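Local coordinates for Alpha/beta hydrolase fold protein (Nakamurella multipartita, PDB 4Y7D) that is probably a hydrolase of the alpha/beta hydrolase fold, with no particular substrate or reaction assigned here, at residues E84-Y89 and A117-D122; S113-A118 and D231-D236; A126-A131 and A295-A300. All coordinates share one frame; numbering follows the deposited sequence. Where two conformers were deposited one is given.

Contact 1: E84-Y89 and A117-D122; sequences EQAELY and AARHPD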
# COMPACT_ATOMS: atom_id res chain seq x y z
N GLU A 84 1.01 12.48 -12.19
CA GLU A 84 2.39 12.30 -12.63
C GLU A 84 3.00 10.95 -12.18
O GLU A 84 3.78 10.36 -12.89
CB GLU A 84 3.27 13.44 -12.14
CG GLU A 84 2.88 14.74 -12.82
CD GLU A 84 3.46 15.99 -12.17
OE1 GLU A 84 3.90 15.98 -11.02
OE2 GLU A 84 3.45 17.00 -12.87
N GLN A 85 2.66 10.49 -10.98
CA GLN A 85 3.10 9.17 -10.55
C GLN A 85 2.50 8.08 -11.42
O GLN A 85 3.22 7.15 -11.79
CB GLN A 85 2.86 8.99 -9.04
CG GLN A 85 3.72 9.97 -8.27
CD GLN A 85 3.73 9.82 -6.76
OE1 GLN A 85 3.14 8.89 -6.21
NE2 GLN A 85 4.48 10.73 -6.09
N ALA A 86 1.21 8.18 -11.77
CA ALA A 86 0.61 7.26 -12.74
C ALA A 86 1.39 7.28 -14.08
O ALA A 86 1.66 6.21 -14.68
CB ALA A 86 -0.82 7.61 -12.99
N GLU A 87 1.73 8.48 -14.55
CA GLU A 87 2.50 8.64 -15.78
C GLU A 87 3.84 7.95 -15.68
O GLU A 87 4.29 7.30 -16.64
CB GLU A 87 2.67 10.10 -16.17
CG GLU A 87 2.98 10.30 -17.65
CD GLU A 87 1.83 9.85 -18.58
OE1 GLU A 87 0.65 9.97 -18.22
OE2 GLU A 87 2.13 9.43 -19.71
N LEU A 88 4.45 8.02 -14.51
CA LEU A 88 5.71 7.33 -14.26
C LEU A 88 5.55 5.85 -14.31
O LEU A 88 6.37 5.18 -14.89
CB LEU A 88 6.29 7.73 -12.89
CG LEU A 88 7.64 7.17 -12.48
CD1 LEU A 88 8.76 7.59 -13.40
CD2 LEU A 88 7.99 7.55 -11.05
N TYR A 89 4.47 5.32 -13.74
CA TYR A 89 4.27 3.88 -13.76
C TYR A 89 4.10 3.37 -15.19
O TYR A 89 4.62 2.30 -15.58
CB TYR A 89 3.00 3.44 -12.96
CG TYR A 89 2.94 3.92 -11.52
CD1 TYR A 89 4.12 4.18 -10.80
CD2 TYR A 89 1.72 4.09 -10.89
CE1 TYR A 89 4.08 4.61 -9.48
CE2 TYR A 89 1.66 4.57 -9.58
CZ TYR A 89 2.83 4.82 -8.90
OH TYR A 89 2.80 5.32 -7.64
N ALA A 117 -5.19 3.51 -13.48
CA ALA A 117 -6.33 2.77 -14.01
C ALA A 117 -7.31 3.67 -14.78
O ALA A 117 -7.90 3.22 -15.78
CB ALA A 117 -7.06 1.99 -12.89
N ALA A 118 -7.49 4.91 -14.33
CA ALA A 118 -8.41 5.87 -14.96
C ALA A 118 -7.93 6.38 -16.28
O ALA A 118 -8.70 6.42 -17.25
CB ALA A 118 -8.68 7.06 -14.01
N ARG A 119 -6.67 6.80 -16.35
CA ARG A 119 -6.14 7.47 -17.51
C ARG A 119 -5.34 6.59 -18.44
O ARG A 119 -5.19 6.93 -19.61
CB ARG A 119 -5.33 8.70 -17.03
CG ARG A 119 -4.99 9.70 -18.14
CD ARG A 119 -4.52 11.05 -17.58
NE ARG A 119 -3.41 10.85 -16.66
CZ ARG A 119 -2.15 10.58 -17.04
NH1 ARG A 119 -1.85 10.51 -18.35
NH2 ARG A 119 -1.20 10.37 -16.11
N HIS A 120 -4.85 5.45 -17.96
CA HIS A 120 -4.13 4.46 -18.75
C HIS A 120 -4.81 3.09 -18.63
O HIS A 120 -4.18 2.09 -18.28
CB HIS A 120 -2.70 4.35 -18.23
CG HIS A 120 -1.87 5.58 -18.41
ND1 HIS A 120 -1.06 5.76 -19.51
CD2 HIS A 120 -1.68 6.67 -17.62
CE1 HIS A 120 -0.43 6.92 -19.40
NE2 HIS A 120 -0.78 7.48 -18.26
N PRO A 121 -6.11 3.01 -18.93
CA PRO A 121 -6.83 1.73 -18.76
C PRO A 121 -6.25 0.55 -19.55
O PRO A 121 -6.32 -0.59 -19.10
CB PRO A 121 -8.26 2.07 -19.24
CG PRO A 121 -8.03 3.18 -20.24
CD PRO A 121 -6.99 4.03 -19.55
N ASP A 122 -5.66 0.81 -20.70
CA ASP A 122 -5.06 -0.26 -21.48
C ASP A 122 -3.85 -0.92 -20.79
O ASP A 122 -3.40 -1.97 -21.24
CB ASP A 122 -4.58 0.28 -22.85
CG ASP A 122 -5.74 0.68 -23.77
OD1 ASP A 122 -6.91 0.40 -23.47
OD2 ASP A 122 -5.45 1.29 -24.83
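Segment 84-89 of helix 82-95 meets the C-terminal end of helix 110-119 and the turn after it across a wide gap, A86 and H120 lying nearest at 8.2 Å CA to CA, with H120 the first residue to leave helical geometry. Long polar side chains bridge that gap. E87 starts with CG anti to its backbone N (chi1 -158°) and bends at chi2, and OE1 of its carboxylate then gathers three N-H donors. R119 grips it end-on with both terminal nitrogens, NH1 at 2.6 Å and NH2 at 2.8 Å from E87 OE1; the guanidinium and carboxylate planes lie only 26° apart. NH2 of R119 meets E87 OE1 on the oxygen's anti lone pair, while NH1 comes nearly along the C-O bond direction. The third donor, H120 NE2, is 2.9 Å from E87 OE1 and approaches from above the carboxylate plane, although the oxygen lies in the plane of the imidazole. H120 also lays CD2 against one face of the R119 guanidinium, 3.7 Å above it and offset toward the rim. So much positive character around one oxygen would probably keep E87 ionised. D83 forms a second salt bridge to R119 NE, which helps fix the guanidinium. A86 CB adds a looser contact, 4.2 Å from R119 NH2. The arrangement is a salt-bridged contact between neighbouring helices flanking the central sheet of an alpha/beta hydrolase fold.

Contact 2: S113-A118 and D231-D236; sequences SYRLAA and DSLELD
Y114, R115 and A118 on one side of helix 110-119 receive L233, E234 and L235 from the connection between helix 217-227 and strand 242-247, a helix-to-loop packing within the alpha/beta hydrolase fold. The two backbones come equally close at R115-L233 and A118-L235, 6.1 Å between CA atoms in each pair. The tight part is mostly apolar. L235 spreads its branches over one face of the Y114 ring: CD2 stands above the ring centre in a CH-pi contact, 3.7 Å from the centroid, while CD1 packs 3.7 Å from Y114 CG at the root of the ring. L233 CD1 lies 4.2 Å from Y114 CD2. A118 sets a methyl group against backbone, its CB resting 3.6 Å from E234 O. Y114 OH is held further inside by a hydrogen bond to S129.

Toward solvent the contact turns polar, and the polar bonds across it all come from one nitrogen, R115 NH1. R115 folds at chi2 and chi3, its methylenes lie against L233 CD2, and NH1 divides two N-H bonds between a backbone and a side-chain acceptor, L233 O and E234 OE1, each 2.9 Å away. E234 OE1 offers its anti lone pair, with the carboxylate plane turned 47° from the guanidinium, and shares its charge with R237; NH2 of R115 has a salt bridge of its own to D83. E234 itself has left-handed helical backbone angles, and its N-H closes an ST turn onto S232 OG at 3.1 Å. At the carbonyl of L233, R115 NH1 stands above the carbonyl plane, 64° out of it, while L233 O lies nearly in the guanidinium plane.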
# COMPACT_ATOMS: atom_id res chain seq x y z
N SER A 113 -2.43 4.98 -8.15
CA SER A 113 -2.90 3.70 -8.77
C SER A 113 -4.25 3.93 -9.46
O SER A 113 -4.48 3.45 -10.61
CB SER A 113 -2.99 2.62 -7.73
OG SER A 113 -1.73 2.35 -7.12
N TYR A 114 -5.18 4.62 -8.76
CA TYR A 114 -6.43 4.98 -9.37
C TYR A 114 -6.21 5.83 -10.62
O TYR A 114 -6.89 5.59 -11.66
CB TYR A 114 -7.36 5.69 -8.42
CG TYR A 114 -7.98 4.82 -7.35
CD1 TYR A 114 -8.64 3.61 -7.67
CD2 TYR A 114 -7.87 5.17 -6.02
CE1 TYR A 114 -9.24 2.86 -6.71
CE2 TYR A 114 -8.49 4.41 -5.02
CZ TYR A 114 -9.15 3.24 -5.36
OH TYR A 114 -9.75 2.48 -4.39
N ARG A 115 -5.30 6.79 -10.58
CA ARG A 115 -5.02 7.57 -11.79
C ARG A 115 -4.50 6.72 -12.98
O ARG A 115 -4.81 6.99 -14.15
CB ARG A 115 -4.08 8.74 -11.52
CG ARG A 115 -4.67 9.89 -10.69
CD ARG A 115 -6.01 10.40 -11.24
NE ARG A 115 -5.80 11.05 -12.53
CZ ARG A 115 -6.74 11.29 -13.42
NH1 ARG A 115 -7.99 10.81 -13.27
NH2 ARG A 115 -6.40 11.94 -14.53
N LEU A 116 -3.67 5.74 -12.67
CA LEU A 116 -3.15 4.85 -13.70
C LEU A 116 -4.32 4.08 -14.32
O LEU A 116 -4.46 4.01 -15.54
CB LEU A 116 -2.14 3.88 -13.09
CG LEU A 116 -1.48 2.91 -14.09
CD1 LEU A 116 -0.63 3.66 -15.12
CD2 LEU A 116 -0.66 1.87 -13.39
N ALA A 117 -5.19 3.51 -13.48
CA ALA A 117 -6.33 2.77 -14.01
C ALA A 117 -7.31 3.67 -14.78
O ALA A 117 -7.90 3.22 -15.78
CB ALA A 117 -7.06 1.99 -12.89
N ALA A 118 -7.49 4.91 -14.33
CA ALA A 118 -8.41 5.87 -14.96
C ALA A 118 -7.93 6.38 -16.28
O ALA A 118 -8.70 6.42 -17.25
CB ALA A 118 -8.68 7.06 -14.01
N ASP A 231 -8.79 16.99 -6.32
CA ASP A 231 -10.07 17.52 -6.81
C ASP A 231 -10.99 16.32 -7.04
O ASP A 231 -11.88 16.04 -6.25
CB ASP A 231 -9.77 18.36 -8.10
CG ASP A 231 -8.89 19.60 -7.81
OD1 ASP A 231 -9.16 20.26 -6.80
OD2 ASP A 231 -7.89 19.88 -8.55
N SER A 232 -10.70 15.54 -8.08
CA SER A 232 -11.27 14.22 -8.27
C SER A 232 -10.22 13.34 -8.89
O SER A 232 -9.53 13.76 -9.80
CB SER A 232 -12.50 14.22 -9.19
OG SER A 232 -13.04 12.90 -9.33
N LEU A 233 -10.18 12.08 -8.50
CA LEU A 233 -9.34 11.08 -9.18
C LEU A 233 -10.05 10.39 -10.37
O LEU A 233 -9.42 9.61 -11.10
CB LEU A 233 -8.87 10.04 -8.17
CG LEU A 233 -8.07 10.55 -6.98
CD1 LEU A 233 -7.86 9.38 -5.98
CD2 LEU A 233 -6.78 11.14 -7.43
N GLU A 234 -11.34 10.64 -10.54
CA GLU A 234 -12.12 10.14 -11.67
C GLU A 234 -12.17 8.62 -11.71
O GLU A 234 -11.98 7.99 -12.77
CB GLU A 234 -11.56 10.67 -12.98
CG GLU A 234 -11.35 12.20 -13.01
CD GLU A 234 -10.91 12.65 -14.41
OE1 GLU A 234 -9.90 12.17 -14.95
OE2 GLU A 234 -11.65 13.46 -14.97
N LEU A 235 -12.46 8.02 -10.55
CA LEU A 235 -12.55 6.57 -10.50
C LEU A 235 -13.65 6.03 -11.40
O LEU A 235 -13.61 4.88 -11.81
CB LEU A 235 -12.80 6.13 -9.06
CG LEU A 235 -11.55 5.88 -8.21
CD1 LEU A 235 -10.74 7.12 -8.00
CD2 LEU A 235 -11.98 5.32 -6.86
N ASP A 236 -14.64 6.82 -11.74
CA ASP A 236 -15.72 6.34 -12.60
C ASP A 236 -15.25 6.00 -14.00
O ASP A 236 -15.95 5.32 -14.73
CB ASP A 236 -16.84 7.38 -12.64
CG ASP A 236 -16.35 8.75 -13.06
OD1 ASP A 236 -15.65 9.43 -12.29
OD2 ASP A 236 -16.66 9.15 -14.20

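Contact 3: A126-A131 and A295-A300; sequences ALVSVA and AELLRA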
# COMPACT_ATOMS: atom_id res chain seq x y z
N ALA A 126 -6.09 -5.56 -14.05
CA ALA A 126 -6.95 -5.74 -12.88
C ALA A 126 -6.40 -4.87 -11.76
O ALA A 126 -5.20 -4.56 -11.71
CB ALA A 126 -6.96 -7.19 -12.46
N LEU A 127 -7.27 -4.49 -10.83
CA LEU A 127 -6.92 -3.62 -9.73
C LEU A 127 -7.39 -4.23 -8.41
O LEU A 127 -8.55 -4.51 -8.25
CB LEU A 127 -7.56 -2.23 -9.95
CG LEU A 127 -7.35 -1.15 -8.86
CD1 LEU A 127 -5.87 -0.87 -8.61
CD2 LEU A 127 -8.11 0.06 -9.34
N VAL A 128 -6.48 -4.37 -7.46
CA VAL A 128 -6.81 -4.67 -6.08
C VAL A 128 -6.41 -3.48 -5.23
O VAL A 128 -5.22 -3.13 -5.16
CB VAL A 128 -6.12 -5.94 -5.60
CG1 VAL A 128 -6.43 -6.23 -4.13
CG2 VAL A 128 -6.57 -7.11 -6.48
N SER A 129 -7.42 -2.89 -4.60
CA SER A 129 -7.25 -1.63 -3.89
C SER A 129 -7.63 -1.82 -2.43
O SER A 129 -8.82 -1.94 -2.07
CB SER A 129 -8.06 -0.58 -4.55
OG SER A 129 -7.89 0.63 -3.88
N VAL A 130 -6.61 -1.82 -1.58
CA VAL A 130 -6.78 -2.16 -0.15
C VAL A 130 -6.78 -0.86 0.64
O VAL A 130 -5.79 -0.11 0.60
CB VAL A 130 -5.63 -3.05 0.30
CG1 VAL A 130 -5.81 -3.51 1.75
CG2 VAL A 130 -5.55 -4.27 -0.64
N ALA A 131 -7.88 -0.60 1.36
CA ALA A 131 -8.01 0.56 2.25
C ALA A 131 -7.28 1.77 1.67
O ALA A 131 -6.40 2.36 2.31
CB ALA A 131 -7.49 0.23 3.64
N ALA A 295 -5.24 -12.58 -5.76
CA ALA A 295 -4.27 -13.21 -6.64
C ALA A 295 -4.89 -13.73 -7.90
O ALA A 295 -4.34 -13.54 -8.98
CB ALA A 295 -3.50 -14.32 -5.92
N GLU A 296 -6.05 -14.38 -7.78
CA GLU A 296 -6.73 -14.90 -8.96
C GLU A 296 -7.18 -13.78 -9.89
O GLU A 296 -7.03 -13.87 -11.13
CB GLU A 296 -7.90 -15.79 -8.55
CG GLU A 296 -8.63 -16.46 -9.71
CD GLU A 296 -7.74 -17.26 -10.73
OE1 GLU A 296 -6.73 -17.95 -10.37
OE2 GLU A 296 -8.09 -17.20 -11.95
N LEU A 297 -7.71 -12.70 -9.33
CA LEU A 297 -8.02 -11.56 -10.12
C LEU A 297 -6.79 -11.02 -10.84
O LEU A 297 -6.85 -10.73 -12.03
CB LEU A 297 -8.65 -10.48 -9.27
CG LEU A 297 -9.35 -9.41 -10.08
CD1 LEU A 297 -10.67 -9.94 -10.63
CD2 LEU A 297 -9.57 -8.19 -9.20
N LEU A 298 -5.67 -10.90 -10.12
CA LEU A 298 -4.47 -10.27 -10.70
C LEU A 298 -3.79 -11.13 -11.76
O LEU A 298 -3.07 -10.60 -12.59
CB LEU A 298 -3.49 -9.88 -9.58
CG LEU A 298 -4.02 -8.73 -8.72
CD1 LEU A 298 -3.36 -8.61 -7.33
CD2 LEU A 298 -3.93 -7.44 -9.46
N ARG A 299 -4.03 -12.43 -11.74
CA ARG A 299 -3.55 -13.34 -12.79
C ARG A 299 -4.23 -13.02 -14.12
O ARG A 299 -3.66 -13.27 -15.16
CB ARG A 299 -3.89 -14.77 -12.45
CG ARG A 299 -2.97 -15.42 -11.48
CD ARG A 299 -3.24 -16.91 -11.44
NE ARG A 299 -2.58 -17.32 -10.24
CZ ARG A 299 -3.17 -17.55 -9.07
NH1 ARG A 299 -2.42 -17.81 -8.04
NH2 ARG A 299 -4.50 -17.58 -8.94
N ALA A 300 -5.45 -12.47 -14.08
CA ALA A 300 -6.13 -11.88 -15.27
C ALA A 300 -6.05 -12.83 -16.46
O ALA A 300 -5.64 -12.44 -17.56
CB ALA A 300 -5.54 -10.52 -15.62
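A126 and V128, alternate residues of strand 124-130, face L297 and L298 in the last turn of helix 288-299. Strand and helix run nearly antiparallel, at 152°, with their short axes 7.7 Å apart at closest approach, and the A126 and L298 CA atoms come within 5.6 Å. A126 is the small member of the set. Its CB enters the hollow between the two leucines, 3.6 Å from L297 O and 4.0 Å from L297 CG, so the strand meets helix backbone as well as side chains.

V128 supplies the larger bump. With CG1 anti to the backbone N (chi1 178°), CG2 lies beside that N and is the branch that touches. It presses into L298, 3.6 Å from CD1, with CG and CD2 of the same leucine close behind. L297 CD2 borders the same methyl on another side at 4.2 Å, which makes the pair of leucines a shallow cup for V128 CG2. The helix fills hollows of the strand in return. L298 CD2 settles 3.9 Å from A126 O, and L297 brings CD2 to 3.9 Å from L127 O. Leucine branches thus cover the carbonyl groups between the alternating side chains, and the contact is purely van der Waals in character.

The helix ends here: A300 leaves helical geometry with positive phi, and on its outer side R299 bridges to E296 and E59. Among its neighbours, strand 124-130 is hydrogen-bonded in parallel between strands 101-106 and 242-247; L297 reaches across to L243 of the latter, while L298 touches L61. Helix 288-299 therefore packs over adjoining strands of the central sheet.

Contacts 1 and 2 lie 9 Å apart between centres, and their segments overlap at A117 and A118: helix 110-119 receives helix 82-95 in one and the 231-236 loop in the other, the physical link being A86 CB packed on R115 and L116. Contact 3 is about 16 Å from each, on strand 124-130, which follows helix 110-119 in the chain. L127 points back to Y114 and A117 of that helix, whereas A126 and V128 point to helix 288-299, so the sheet is covered on both faces. Contact 1 closes before contact 3 opens, while contacts 2 and 3 alternate along the chain, tying a late loop to helix 110-119 and the last helix to strand 124-130.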